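PDB 2Q04: acetoin utilization protein from Exiguobacterium sibiricum, which probably transfers an acetyl group from acetyl-CoA in the manner of GNAT-family acetyltransferases, perhaps in acetoin utilisation. Local coordinates for residues R62-R67 against L117-L122; G99-A104 against K158-G163; W138-K143 against L147-Y152; K154-M159 against A180-A185. All coordinates share one frame; numbering follows the deposited sequence. Where two conformers were deposited one is given.

Contact 1: residues R62-R67 against L117-L122; sequences RIIIAR and LEVSML
I64 meets S120 and V119 without any ring, amide or carboxylate between them; the flat group beside this patch is the guanidinium of R62, whose NH1 makes a salt bridge with D123 just past the helix segment. The contact itself is aliphatic chain against hydroxyl. S120 OG lies alongside the side chain of I64, 3.4 Å from I64 CG1, and it stays nearly as close to the end of that branch, with S120 OG to I64 CD1 at 3.7 Å. The other branch is more loosely engaged: I64 CG2 comes within 4.4 Å of V119 CG1. It points there because CG2 stands anti to the backbone N, while CG1 (chi1 -73°) sits beside that N and faces the serine. This is the layer of the GNAT fold in which helix 112-121 packs on the central sheet. In relatives the start of the equivalent helix receives the pyrophosphate of acetyl-CoA; here the last turn leans on strand 62-68. S120 can be buried against isoleucine because its hydroxyl is spent within the helix, donating to L116 O. Cutting I64 back to alanine is likely to open a gap under the helix, with the CG1-CD1 branch gone from S120 OG and V119 CG1 left without CG2. V76 of strand 71-79 touches both I64 and S120, and V119 reaches on to I21 of strand 19-23.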
loop_
_atom_site.group_PDB
_atom_site.type_symbol
_atom_site.label_atom_id
_atom_site.label_comp_id
_atom_site.label_asym_id
_atom_site.label_seq_id
_atom_site.Cartn_x
_atom_site.Cartn_y
_atom_site.Cartn_z
ATOM N N ARG A 62 0.024 9.872 -1.607
ATOM C CA ARG A 62 -0.390 9.893 -0.204
ATOM C C ARG A 62 0.508 8.997 0.628
ATOM O O ARG A 62 0.673 7.795 0.328
ATOM C CB ARG A 62 -1.830 9.414 -0.059
ATOM C CG ARG A 62 -2.805 10.218 -0.814
ATOM C CD ARG A 62 -4.195 9.838 -0.479
ATOM N NE ARG A 62 -5.148 10.749 -1.100
ATOM C CZ ARG A 62 -6.387 10.973 -0.655
ATOM N NH1 ARG A 62 -6.828 10.365 0.443
ATOM N NH2 ARG A 62 -7.175 11.832 -1.294
ATOM N N ILE A 63 1.062 9.565 1.693
ATOM C CA ILE A 63 1.869 8.810 2.641
ATOM C C ILE A 63 1.226 8.897 4.030
ATOM O O ILE A 63 1.150 9.959 4.614
ATOM C CB ILE A 63 3.326 9.366 2.722
ATOM C CG1 ILE A 63 4.028 9.292 1.343
ATOM C CG2 ILE A 63 4.135 8.610 3.792
ATOM C CD1 ILE A 63 4.308 7.875 0.850
ATOM N N ILE A 64 0.691 7.784 4.497
ATOM C CA ILE A 64 0.183 7.688 5.848
ATOM C C ILE A 64 1.244 6.974 6.680
ATOM O O ILE A 64 1.831 5.977 6.231
ATOM C CB ILE A 64 -1.175 6.903 5.902
ATOM C CG1 ILE A 64 -2.320 7.766 5.334
ATOM C CG2 ILE A 64 -1.508 6.490 7.344
ATOM C CD1 ILE A 64 -2.184 8.098 3.852
ATOM N N ILE A 65 1.513 7.499 7.878
ATOM C CA ILE A 65 2.625 7.006 8.705
ATOM C C ILE A 65 2.180 6.543 10.080
ATOM O O ILE A 65 1.184 7.015 10.604
ATOM C CB ILE A 65 3.691 8.094 8.897
ATOM C CG1 ILE A 65 3.094 9.312 9.648
ATOM C CG2 ILE A 65 4.263 8.514 7.548
ATOM C CD1 ILE A 65 4.106 10.352 10.013
ATOM N N ALA A 66 2.901 5.561 10.619
ATOM C CA ALA A 66 2.788 5.181 12.021
ATOM C C ALA A 66 4.011 5.754 12.698
ATOM O O ALA A 66 5.140 5.432 12.327
ATOM C CB ALA A 66 2.748 3.692 12.172
ATOM N N ARG A 67 3.786 6.607 13.697
ATOM C CA ARG A 67 4.822 7.487 14.184
ATOM C C ARG A 67 4.898 7.539 15.718
ATOM O O ARG A 67 3.884 7.465 16.405
ATOM C CB ARG A 67 4.565 8.899 13.628
ATOM C CG ARG A 67 5.541 9.936 14.067
ATOM C CD ARG A 67 5.182 11.318 13.499
ATOM N NE ARG A 67 3.833 11.770 13.892
ATOM C CZ ARG A 67 3.502 12.208 15.121
ATOM N NH1 ARG A 67 4.373 12.155 16.111
ATOM N NH2 ARG A 67 2.272 12.633 15.365
ATOM N N LEU A 117 -4.122 1.165 7.360
ATOM C CA LEU A 117 -5.085 1.075 6.259
ATOM C C LEU A 117 -6.403 1.773 6.603
ATOM O O LEU A 117 -7.013 2.407 5.742
ATOM C CB LEU A 117 -5.355 -0.394 5.885
ATOM C CG LEU A 117 -4.201 -1.182 5.218
ATOM C CD1 LEU A 117 -4.570 -2.664 5.099
ATOM C CD2 LEU A 117 -3.851 -0.608 3.858
ATOM N N GLU A 118 -6.844 1.646 7.862
ATOM C CA GLU A 118 -8.083 2.309 8.319
ATOM C C GLU A 118 -8.011 3.820 8.115
ATOM O O GLU A 118 -8.909 4.418 7.541
ATOM C CB GLU A 118 -8.345 2.020 9.804
ATOM C CG GLU A 118 -8.973 0.666 10.094
ATOM C CD GLU A 118 -9.259 0.459 11.594
ATOM O OE1 GLU A 118 -9.610 1.454 12.288
ATOM O OE2 GLU A 118 -9.144 -0.695 12.070
ATOM N N VAL A 119 -6.948 4.427 8.628
ATOM C CA VAL A 119 -6.768 5.868 8.544
ATOM C C VAL A 119 -6.629 6.321 7.087
ATOM O O VAL A 119 -7.045 7.425 6.726
ATOM C CB VAL A 119 -5.524 6.320 9.357
ATOM C CG1 VAL A 119 -5.250 7.813 9.151
ATOM C CG2 VAL A 119 -5.722 6.014 10.828
ATOM N N SER A 120 -6.066 5.452 6.253
ATOM C CA SER A 120 -5.937 5.734 4.830
ATOM C C SER A 120 -7.311 5.833 4.140
ATOM O O SER A 120 -7.500 6.665 3.256
ATOM C CB SER A 120 -5.081 4.660 4.144
ATOM O OG SER A 120 -3.721 4.749 4.546
HETATM N N MSE A 121 -8.267 5.000 4.572
HETATM C CA MSE A 121 -9.600 4.948 3.936
HETATM C C MSE A 121 -10.612 5.906 4.575
HETATM O O MSE A 121 -11.748 5.999 4.116
HETATM C CB MSE A 121 -10.159 3.518 3.975
HETATM C CG MSE A 121 -9.281 2.492 3.290
HETATM SE SE MSE A 121 -8.824 2.995 1.481
HETATM C CE MSE A 121 -7.437 1.777 1.193
ATOM N N LEU A 122 -10.195 6.621 5.623
ATOM C CA LEU A 122 -11.075 7.605 6.284
ATOM C C LEU A 122 -11.439 8.754 5.347
ATOM O O LEU A 122 -12.481 9.408 5.525
ATOM C CB LEU A 122 -10.418 8.163 7.549
ATOM C CG LEU A 122 -10.532 7.309 8.807
ATOM C CD1 LEU A 122 -9.876 8.029 9.999
ATOM C CD2 LEU A 122 -11.988 6.995 9.110
#

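Contact 2: residues G99-A104 against K158-G163; sequences GAIEVA and KMMNHG. With CA (calcium ion), chain G.
I101 is the one residue of strand 95-103 that meets helix 149-162 here, two positions past a metal ligand. At the start, G99 gives its backbone O to a calcium ion at 2.5 Å; three waters and T134 O of the neighbouring parallel strand complete the ligands found. A100 turns its methyl from the helix and packs on F42. I101 then points toward the helix and meets two selenomethionines by their terminal methyls. Its CG2 lies 3.6 Å from M160 CE and 3.9 Å from M159 CE, while I101 CD1 touches M159 CE at 4.0 Å. M159 meets I101 end on: it extends with CG anti to the backbone N (chi1 -180°) and bends only at its last torsion. M160, bent at chi2 (-64°), runs antiparallel alongside the isoleucine. E102 faces the other way, its OE2 accepting from A41 N, and V103 touches I112. L117 of helix 112-121 also packs on I101. The layout matches the GNAT core, where the strand preceding the cofactor-binding helix and its parallel neighbour border the acetyl-CoA cleft; the calcium joins these two strands here.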
loop_
_atom_site.group_PDB
_atom_site.type_symbol
_atom_site.label_atom_id
_atom_site.label_comp_id
_atom_site.label_asym_id
_atom_site.label_seq_id
_atom_site.Cartn_x
_atom_site.Cartn_y
_atom_site.Cartn_z
ATOM N N GLY A 99 1.183 1.411 -3.073
ATOM C CA GLY A 99 2.545 1.026 -3.423
ATOM C C GLY A 99 3.100 -0.004 -2.481
ATOM O O GLY A 99 3.369 -1.133 -2.875
ATOM N N ALA A 100 3.229 0.376 -1.210
ATOM C CA ALA A 100 3.787 -0.508 -0.209
ATOM C C ALA A 100 3.268 -0.180 1.192
ATOM O O ALA A 100 2.634 0.854 1.416
ATOM C CB ALA A 100 5.308 -0.437 -0.240
ATOM N N ILE A 101 3.518 -1.100 2.114
ATOM C CA ILE A 101 3.147 -0.946 3.506
ATOM C C ILE A 101 4.166 -1.696 4.329
ATOM O O ILE A 101 4.361 -2.882 4.142
ATOM C CB ILE A 101 1.729 -1.500 3.782
ATOM C CG1 ILE A 101 1.315 -1.239 5.229
ATOM C CG2 ILE A 101 1.657 -2.975 3.483
ATOM C CD1 ILE A 101 -0.141 -1.520 5.492
ATOM N N GLU A 102 4.880 -0.979 5.174
ATOM C CA GLU A 102 5.955 -1.574 5.937
ATOM C C GLU A 102 5.909 -1.117 7.394
ATOM O O GLU A 102 5.527 -0.005 7.684
ATOM C CB GLU A 102 7.312 -1.218 5.301
ATOM C CG GLU A 102 8.464 -2.093 5.770
ATOM C CD GLU A 102 9.790 -1.773 5.063
ATOM O OE1 GLU A 102 9.794 -0.924 4.124
ATOM O OE2 GLU A 102 10.826 -2.380 5.447
ATOM N N VAL A 103 6.273 -2.019 8.297
ATOM C CA VAL A 103 6.235 -1.752 9.728
ATOM C C VAL A 103 7.432 -2.417 10.396
ATOM O O VAL A 103 7.676 -3.604 10.190
ATOM C CB VAL A 103 4.942 -2.321 10.361
ATOM C CG1 VAL A 103 4.959 -2.133 11.882
ATOM C CG2 VAL A 103 3.702 -1.670 9.734
ATOM N N ALA A 104 8.172 -1.653 11.205
ATOM C CA ALA A 104 9.346 -2.189 11.905
ATOM C C ALA A 104 9.005 -3.506 12.607
ATOM O O ALA A 104 7.938 -3.646 13.195
ATOM C CB ALA A 104 9.875 -1.176 12.910
ATOM N N LYS A 158 -5.231 -11.095 5.101
ATOM C CA LYS A 158 -6.265 -10.704 6.038
ATOM C C LYS A 158 -6.064 -9.253 6.529
ATOM O O LYS A 158 -7.041 -8.541 6.785
ATOM C CB LYS A 158 -6.328 -11.713 7.187
ATOM C CG LYS A 158 -6.825 -13.116 6.708
ATOM C CD LYS A 158 -6.663 -14.216 7.768
ATOM C CE LYS A 158 -7.867 -14.301 8.706
ATOM N NZ LYS A 158 -7.907 -15.615 9.440
HETATM N N MSE A 159 -4.806 -8.803 6.576
HETATM C CA MSE A 159 -4.514 -7.421 6.883
HETATM C C MSE A 159 -5.073 -6.539 5.811
HETATM O O MSE A 159 -5.751 -5.560 6.095
HETATM C CB MSE A 159 -3.020 -7.195 6.982
HETATM C CG MSE A 159 -2.672 -5.773 7.310
HETATM SE SE MSE A 159 -0.838 -5.404 7.198
HETATM C CE MSE A 159 -0.633 -5.495 5.349
HETATM N N MSE A 160 -4.750 -6.873 4.556
HETATM C CA MSE A 160 -5.220 -6.108 3.392
HETATM C C MSE A 160 -6.763 -6.115 3.310
HETATM O O MSE A 160 -7.375 -5.123 2.935
HETATM C CB MSE A 160 -4.628 -6.685 2.116
HETATM C CG MSE A 160 -3.116 -6.447 1.957
HETATM SE SE MSE A 160 -2.663 -4.526 1.803
HETATM C CE MSE A 160 -0.689 -4.698 1.285
ATOM N N ASN A 161 -7.371 -7.233 3.683
ATOM C CA ASN A 161 -8.827 -7.346 3.699
ATOM C C ASN A 161 -9.454 -6.307 4.612
ATOM O O ASN A 161 -10.474 -5.742 4.286
ATOM C CB ASN A 161 -9.261 -8.756 4.125
ATOM C CG ASN A 161 -8.939 -9.838 3.050
ATOM O OD1 ASN A 161 -8.916 -11.026 3.345
ATOM N ND2 ASN A 161 -8.725 -9.408 1.816
ATOM N N HIS A 162 -8.799 -6.028 5.741
ATOM C CA HIS A 162 -9.292 -5.017 6.681
ATOM C C HIS A 162 -9.325 -3.626 6.031
ATOM O O HIS A 162 -10.144 -2.801 6.383
ATOM C CB HIS A 162 -8.433 -4.984 7.965
ATOM C CG HIS A 162 -8.768 -6.068 8.950
ATOM N ND1 HIS A 162 -7.898 -7.094 9.254
ATOM C CD2 HIS A 162 -9.873 -6.275 9.708
ATOM C CE1 HIS A 162 -8.453 -7.888 10.152
ATOM N NE2 HIS A 162 -9.654 -7.417 10.441
ATOM N N GLY A 163 -8.432 -3.387 5.072
ATOM C CA GLY A 163 -8.404 -2.112 4.341
ATOM C C GLY A 163 -9.367 -2.091 3.153
ATOM O O GLY A 163 -9.459 -1.098 2.442
HETATM CA CA CA G . 3.524 -3.478 -3.597
HETATM O O HOH W 1 1.524 -2.500 -5.033
HETATM O O HOH W 2 1.785 -3.717 -1.909
HETATM O O HOH W 3 5.719 -3.401 -5.206
#

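Contact 3: residues W138-K143 against L147-Y152; sequences WHWDLK and LSVWDY. With EDO (1,2-ethanediol), chain J.
W140 and L142 pack on V149 and Y152 at a surface corner where the short helix 142-145 gives way to helix 149-162. The central feature is an offset stack: the five-membered ring of W140 and the Y152 ring have centroids 4.2 Å apart and planes inclined by 21°. Y152 CE1 lies over the indole face, displaced toward its rim, 3.3 Å from W140 CD2. The tryptophan's own CB sits over the tyrosine face, 3.9 Å from the ring centroid, as a CH-pi contact. Y152 can extend across the indole face because its CG is anti to the backbone N (chi1 -173°). At the edge of the indole, V149 CG1 approaches W140 CZ3 at 3.8 Å, and W140 NE1 hydrogen-bonds E135 OE1. Both helices of this turn carry N-caps: D141, also the centre of an inverse gamma turn, accepts from G144 N through OD1, and S148 OG takes a weak bond from D151 N. L142 fills the inside of the corner, its CD1 3.5 Å from V149 CG2 and its CD2 3.5 Å from Y152 CB. Replacing W140 by alanine would probably leave the Y152 ring less firmly fixed, one face without its stacking partner, and E135 without the indole donor. A 1,2-ethanediol, probably from the crystallisation liquor, donates through O2 to H139 O at 3.1 Å and also bonds E135 OE1.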
loop_
_atom_site.group_PDB
_atom_site.type_symbol
_atom_site.label_atom_id
_atom_site.label_comp_id
_atom_site.label_asym_id
_atom_site.label_seq_id
_atom_site.Cartn_x
_atom_site.Cartn_y
_atom_site.Cartn_z
ATOM N N TRP A 138 9.486 -11.968 -2.440
ATOM C CA TRP A 138 10.903 -11.531 -2.347
ATOM C C TRP A 138 11.127 -10.156 -1.635
ATOM O O TRP A 138 12.261 -9.669 -1.567
ATOM C CB TRP A 138 11.583 -11.548 -3.742
ATOM C CG TRP A 138 10.826 -10.802 -4.835
ATOM C CD1 TRP A 138 10.727 -9.455 -4.985
ATOM C CD2 TRP A 138 10.131 -11.382 -5.953
ATOM N NE1 TRP A 138 9.980 -9.154 -6.100
ATOM C CE2 TRP A 138 9.617 -10.323 -6.720
ATOM C CE3 TRP A 138 9.874 -12.691 -6.360
ATOM C CZ2 TRP A 138 8.859 -10.534 -7.882
ATOM C CZ3 TRP A 138 9.117 -12.902 -7.524
ATOM C CH2 TRP A 138 8.627 -11.834 -8.262
ATOM N N HIS A 139 10.043 -9.561 -1.122
ATOM C CA HIS A 139 10.130 -8.320 -0.354
ATOM C C HIS A 139 9.673 -8.534 1.103
ATOM O O HIS A 139 9.656 -7.594 1.895
ATOM C CB HIS A 139 9.276 -7.221 -1.009
ATOM C CG HIS A 139 9.709 -6.860 -2.399
ATOM N ND1 HIS A 139 8.830 -6.785 -3.457
ATOM C CD2 HIS A 139 10.930 -6.561 -2.904
ATOM C CE1 HIS A 139 9.489 -6.446 -4.551
ATOM N NE2 HIS A 139 10.765 -6.307 -4.242
ATOM N N TRP A 140 9.368 -9.782 1.456
ATOM C CA TRP A 140 8.819 -10.103 2.777
ATOM C C TRP A 140 9.936 -10.466 3.747
ATOM O O TRP A 140 10.871 -11.160 3.386
ATOM C CB TRP A 140 7.821 -11.262 2.680
ATOM C CG TRP A 140 6.647 -10.977 1.787
ATOM C CD1 TRP A 140 6.200 -9.743 1.378
ATOM C CD2 TRP A 140 5.682 -11.923 1.309
ATOM N NE1 TRP A 140 5.072 -9.879 0.610
ATOM C CE2 TRP A 140 4.723 -11.201 0.558
ATOM C CE3 TRP A 140 5.552 -13.317 1.412
ATOM C CZ2 TRP A 140 3.649 -11.827 -0.092
ATOM C CZ3 TRP A 140 4.478 -13.940 0.763
ATOM C CH2 TRP A 140 3.538 -13.191 0.032
ATOM N N ASP A 141 9.822 -9.982 4.991
ATOM C CA ASP A 141 10.826 -10.253 6.027
ATOM C C ASP A 141 10.475 -11.520 6.785
ATOM O O ASP A 141 10.149 -11.481 7.967
ATOM C CB ASP A 141 10.929 -9.073 6.997
ATOM C CG ASP A 141 12.104 -9.210 7.966
ATOM O OD1 ASP A 141 13.013 -10.051 7.712
ATOM O OD2 ASP A 141 12.126 -8.471 8.971
ATOM N N LEU A 142 10.573 -12.645 6.100
ATOM C CA LEU A 142 10.237 -13.925 6.683
ATOM C C LEU A 142 11.229 -14.308 7.786
ATOM O O LEU A 142 10.833 -14.794 8.834
ATOM C CB LEU A 142 10.214 -15.008 5.597
ATOM C CG LEU A 142 9.215 -14.780 4.456
ATOM C CD1 LEU A 142 9.415 -15.801 3.362
ATOM C CD2 LEU A 142 7.797 -14.819 4.968
ATOM N N LYS A 143 12.524 -14.075 7.532
ATOM C CA LYS A 143 13.586 -14.394 8.503
ATOM C C LYS A 143 13.379 -13.656 9.820
ATOM O O LYS A 143 13.598 -14.213 10.894
ATOM C CB LYS A 143 14.957 -14.033 7.925
ATOM C CG LYS A 143 16.136 -14.384 8.837
ATOM N N LEU A 147 7.996 -16.415 10.100
ATOM C CA LEU A 147 6.879 -17.055 9.405
ATOM C C LEU A 147 7.324 -17.769 8.149
ATOM O O LEU A 147 8.247 -17.327 7.461
ATOM C CB LEU A 147 5.837 -16.017 9.021
ATOM C CG LEU A 147 5.144 -15.287 10.153
ATOM C CD1 LEU A 147 4.386 -14.096 9.600
ATOM C CD2 LEU A 147 4.213 -16.220 10.903
ATOM N N SER A 148 6.644 -18.863 7.830
ATOM C CA SER A 148 6.800 -19.486 6.546
ATOM C C SER A 148 6.159 -18.572 5.538
ATOM O O SER A 148 5.501 -17.610 5.896
ATOM C CB SER A 148 6.119 -20.857 6.506
ATOM O OG SER A 148 4.716 -20.721 6.327
ATOM N N VAL A 149 6.288 -18.912 4.285
ATOM C CA VAL A 149 5.767 -18.052 3.213
ATOM C C VAL A 149 4.227 -18.024 3.181
ATOM O O VAL A 149 3.623 -16.974 2.937
ATOM C CB VAL A 149 6.293 -18.467 1.803
ATOM C CG1 VAL A 149 5.718 -17.553 0.733
ATOM C CG2 VAL A 149 7.798 -18.417 1.760
ATOM N N TRP A 150 3.602 -19.168 3.448
ATOM C CA TRP A 150 2.158 -19.286 3.326
ATOM C C TRP A 150 1.441 -18.717 4.553
ATOM O O TRP A 150 0.380 -18.105 4.420
ATOM C CB TRP A 150 1.780 -20.745 3.054
ATOM C CG TRP A 150 2.713 -21.409 2.017
ATOM C CD1 TRP A 150 3.784 -22.217 2.278
ATOM C CD2 TRP A 150 2.690 -21.227 0.586
ATOM N NE1 TRP A 150 4.403 -22.591 1.096
ATOM C CE2 TRP A 150 3.755 -21.997 0.047
ATOM C CE3 TRP A 150 1.869 -20.509 -0.287
ATOM C CZ2 TRP A 150 4.015 -22.064 -1.330
ATOM C CZ3 TRP A 150 2.130 -20.579 -1.666
ATOM C CH2 TRP A 150 3.194 -21.351 -2.167
ATOM N N ASP A 151 2.062 -18.848 5.737
ATOM C CA ASP A 151 1.546 -18.194 6.952
ATOM C C ASP A 151 1.623 -16.688 6.781
ATOM O O ASP A 151 0.692 -15.965 7.145
ATOM C CB ASP A 151 2.350 -18.630 8.176
ATOM C CG ASP A 151 2.294 -20.121 8.405
ATOM O OD1 ASP A 151 1.417 -20.782 7.804
ATOM O OD2 ASP A 151 3.139 -20.639 9.161
ATOM N N TYR A 152 2.730 -16.220 6.205
ATOM C CA TYR A 152 2.907 -14.801 5.933
ATOM C C TYR A 152 1.835 -14.310 4.990
ATOM O O TYR A 152 1.228 -13.275 5.214
ATOM C CB TYR A 152 4.285 -14.531 5.309
ATOM C CG TYR A 152 4.584 -13.062 5.174
ATOM C CD1 TYR A 152 4.000 -12.303 4.156
ATOM C CD2 TYR A 152 5.374 -12.404 6.114
ATOM C CE1 TYR A 152 4.219 -10.935 4.058
ATOM C CE2 TYR A 152 5.605 -11.032 6.025
ATOM C CZ TYR A 152 5.024 -10.304 4.988
ATOM O OH TYR A 152 5.240 -8.949 4.893
HETATM C C1 EDO J . 5.769 -6.731 3.494
HETATM O O1 EDO J . 4.445 -7.160 3.102
HETATM C C2 EDO J . 6.188 -5.516 2.691
HETATM O O2 EDO J . 7.607 -5.378 2.734
#

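Contact 4: residues K154-M159 against A180-A185; sequences KIMEKM and ANCLMA. With EDO (1,2-ethanediol), chain K.
M156 and M184, both selenomethionines, bring their selenium atoms together between helix and sheet, with M156 SE 4.4 Å from M184 SE. One further apolar contact and a van der Waals contact to E157 extend the patch. M156 leaves the helix with CG anti to the backbone N, then bends at chi2 (-84°) and chi3 (-61°), a curl that lays its CE 3.8 Å from C182 SG. M184 crosses the aliphatic part of E157, its CE 3.8 Å from E157 CG; the same methyl lies 3.8 Å from E157 O on the helix backbone. The polar groups find partners of their own. The E157 carboxylate continues past the methionine, its OE1 forming a salt bridge with R153 one turn earlier in the helix, and R153 also donates to A180 O. On the strand side, N181 O accepts from O2 of a 1,2-ethanediol at 2.8 Å, a molecule probably left from the crystallisation liquor. Backbone bonds tie C182 to E135 and M184 to T133 in strand 130-135, so the two residues facing the helix sit on a well-paired strand. Helix 154-159 runs nearly parallel to strand 182-185, at 15° with the axes 10.8 Å apart. Selenium here replaces methionine sulfur, so cohesion across this layer rests on thioether and methyl packing, dispersion and shape more than directed bonds.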
loop_
_atom_site.group_PDB
_atom_site.type_symbol
_atom_site.label_atom_id
_atom_site.label_comp_id
_atom_site.label_asym_id
_atom_site.label_seq_id
_atom_site.Cartn_x
_atom_site.Cartn_y
_atom_site.Cartn_z
ATOM N N LYS A 154 -1.132 -15.609 4.305
ATOM C CA LYS A 154 -2.451 -15.653 4.925
ATOM C C LYS A 154 -2.674 -14.457 5.856
ATOM O O LYS A 154 -3.726 -13.817 5.811
ATOM C CB LYS A 154 -2.626 -16.975 5.672
ATOM C CG LYS A 154 -2.698 -18.212 4.722
ATOM C CD LYS A 154 -2.318 -19.523 5.438
ATOM C CE LYS A 154 -2.112 -20.658 4.438
ATOM N NZ LYS A 154 -1.567 -21.895 5.071
ATOM N N ILE A 155 -1.649 -14.118 6.633
ATOM C CA ILE A 155 -1.709 -12.979 7.561
ATOM C C ILE A 155 -1.743 -11.657 6.808
ATOM O O ILE A 155 -2.531 -10.787 7.118
ATOM C CB ILE A 155 -0.500 -13.002 8.534
ATOM C CG1 ILE A 155 -0.600 -14.226 9.456
ATOM C CG2 ILE A 155 -0.458 -11.733 9.355
ATOM C CD1 ILE A 155 0.704 -14.617 10.110
HETATM N N MSE A 156 -0.881 -11.520 5.820
HETATM C CA MSE A 156 -0.808 -10.305 5.047
HETATM C C MSE A 156 -2.105 -10.061 4.282
HETATM O O MSE A 156 -2.522 -8.915 4.101
HETATM C CB MSE A 156 0.374 -10.368 4.086
HETATM C CG MSE A 156 0.506 -9.159 3.182
HETATM SE SE MSE A 156 -0.626 -9.275 1.596
HETATM C CE MSE A 156 0.137 -10.935 0.777
ATOM N N GLU A 157 -2.747 -11.134 3.826
ATOM C CA GLU A 157 -3.977 -10.986 3.032
ATOM C C GLU A 157 -5.129 -10.530 3.900
ATOM O O GLU A 157 -5.878 -9.645 3.516
ATOM C CB GLU A 157 -4.335 -12.286 2.290
ATOM C CG GLU A 157 -5.378 -12.089 1.160
ATOM C CD GLU A 157 -5.828 -13.419 0.507
ATOM O OE1 GLU A 157 -5.054 -14.398 0.542
ATOM O OE2 GLU A 157 -6.956 -13.468 -0.042
ATOM N N LYS A 158 -5.231 -11.095 5.101
ATOM C CA LYS A 158 -6.265 -10.704 6.038
ATOM C C LYS A 158 -6.064 -9.253 6.529
ATOM O O LYS A 158 -7.041 -8.541 6.785
ATOM C CB LYS A 158 -6.328 -11.713 7.187
ATOM C CG LYS A 158 -6.825 -13.116 6.708
ATOM C CD LYS A 158 -6.663 -14.216 7.768
ATOM C CE LYS A 158 -7.867 -14.301 8.706
ATOM N NZ LYS A 158 -7.907 -15.615 9.440
HETATM N N MSE A 159 -4.806 -8.803 6.576
HETATM C CA MSE A 159 -4.514 -7.421 6.883
HETATM C C MSE A 159 -5.073 -6.539 5.811
HETATM O O MSE A 159 -5.751 -5.560 6.095
HETATM C CB MSE A 159 -3.020 -7.195 6.982
HETATM C CG MSE A 159 -2.672 -5.773 7.310
HETATM SE SE MSE A 159 -0.838 -5.404 7.198
HETATM C CE MSE A 159 -0.633 -5.495 5.349
ATOM N N ALA A 180 2.273 -17.798 -4.009
ATOM C CA ALA A 180 2.252 -16.960 -2.811
ATOM C C ALA A 180 2.072 -15.476 -3.170
ATOM O O ALA A 180 1.465 -14.707 -2.403
ATOM C CB ALA A 180 3.507 -17.153 -1.997
ATOM N N ASN A 181 2.602 -15.064 -4.325
ATOM C CA ASN A 181 2.408 -13.679 -4.792
ATOM C C ASN A 181 0.936 -13.441 -5.058
ATOM O O ASN A 181 0.171 -14.392 -5.270
ATOM C CB ASN A 181 3.207 -13.400 -6.063
ATOM C CG ASN A 181 4.682 -13.651 -5.895
ATOM O OD1 ASN A 181 5.209 -13.635 -4.780
ATOM N ND2 ASN A 181 5.365 -13.898 -7.004
ATOM N N CYS A 182 0.520 -12.190 -5.045
ATOM C CA CYS A 182 -0.867 -11.891 -5.310
ATOM C C CYS A 182 -1.147 -10.448 -5.705
ATOM O O CYS A 182 -0.404 -9.530 -5.372
ATOM C CB CYS A 182 -1.742 -12.270 -4.096
ATOM S SG CYS A 182 -1.471 -11.273 -2.595
ATOM N N LEU A 183 -2.214 -10.285 -6.463
ATOM C CA LEU A 183 -2.766 -9.002 -6.773
ATOM C C LEU A 183 -4.009 -8.850 -5.945
ATOM O O LEU A 183 -4.818 -9.767 -5.857
ATOM C CB LEU A 183 -3.136 -8.935 -8.264
ATOM C CG LEU A 183 -4.108 -7.833 -8.709
ATOM C CD1 LEU A 183 -3.446 -6.446 -8.643
ATOM C CD2 LEU A 183 -4.592 -8.133 -10.114
HETATM N N MSE A 184 -4.155 -7.715 -5.314
HETATM C CA MSE A 184 -5.359 -7.424 -4.552
HETATM C C MSE A 184 -5.831 -6.060 -4.921
HETATM O O MSE A 184 -5.053 -5.245 -5.409
HETATM C CB MSE A 184 -5.083 -7.484 -3.049
HETATM C CG MSE A 184 -4.581 -8.807 -2.574
HETATM SE SE MSE A 184 -4.337 -8.832 -0.698
HETATM C CE MSE A 184 -6.190 -8.610 -0.154
ATOM N N ALA A 185 -7.103 -5.784 -4.683
ATOM C CA ALA A 185 -7.642 -4.482 -5.015
ATOM C C ALA A 185 -8.900 -4.133 -4.240
ATOM O O ALA A 185 -9.702 -4.984 -3.931
ATOM C CB ALA A 185 -7.902 -4.386 -6.493
HETATM C C1 EDO K . -2.484 -16.188 -9.247
HETATM O O1 EDO K . -3.519 -15.600 -10.067
HETATM C C2 EDO K . -2.130 -15.234 -8.099
HETATM O O2 EDO K . -1.388 -15.904 -7.060
#

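Helix 149-162 runs through contacts 2, 3 and 4; contact 1 touches contacts 2 and 4 through L117 of helix 112-121, but not contact 3. Contacts 1 and 2, with centres about 10 Å apart, meet where L117 CD1 packs 3.3 Å from M159 O. Contacts 2 and 4 lie about 9 Å apart between centres and share K158 and M159; M184 CE reaches M160 CB at 3.4 Å. Contact 3 lies at the N-terminal end of helix 149-162, nested in the loop closed by contact 2, and joins contact 4 where W140 CZ2 lies 3.7 Å from M156 CE. The calcium bound by G99 is about 8 Å from the W140 side chain and about 9 Å from that of M156.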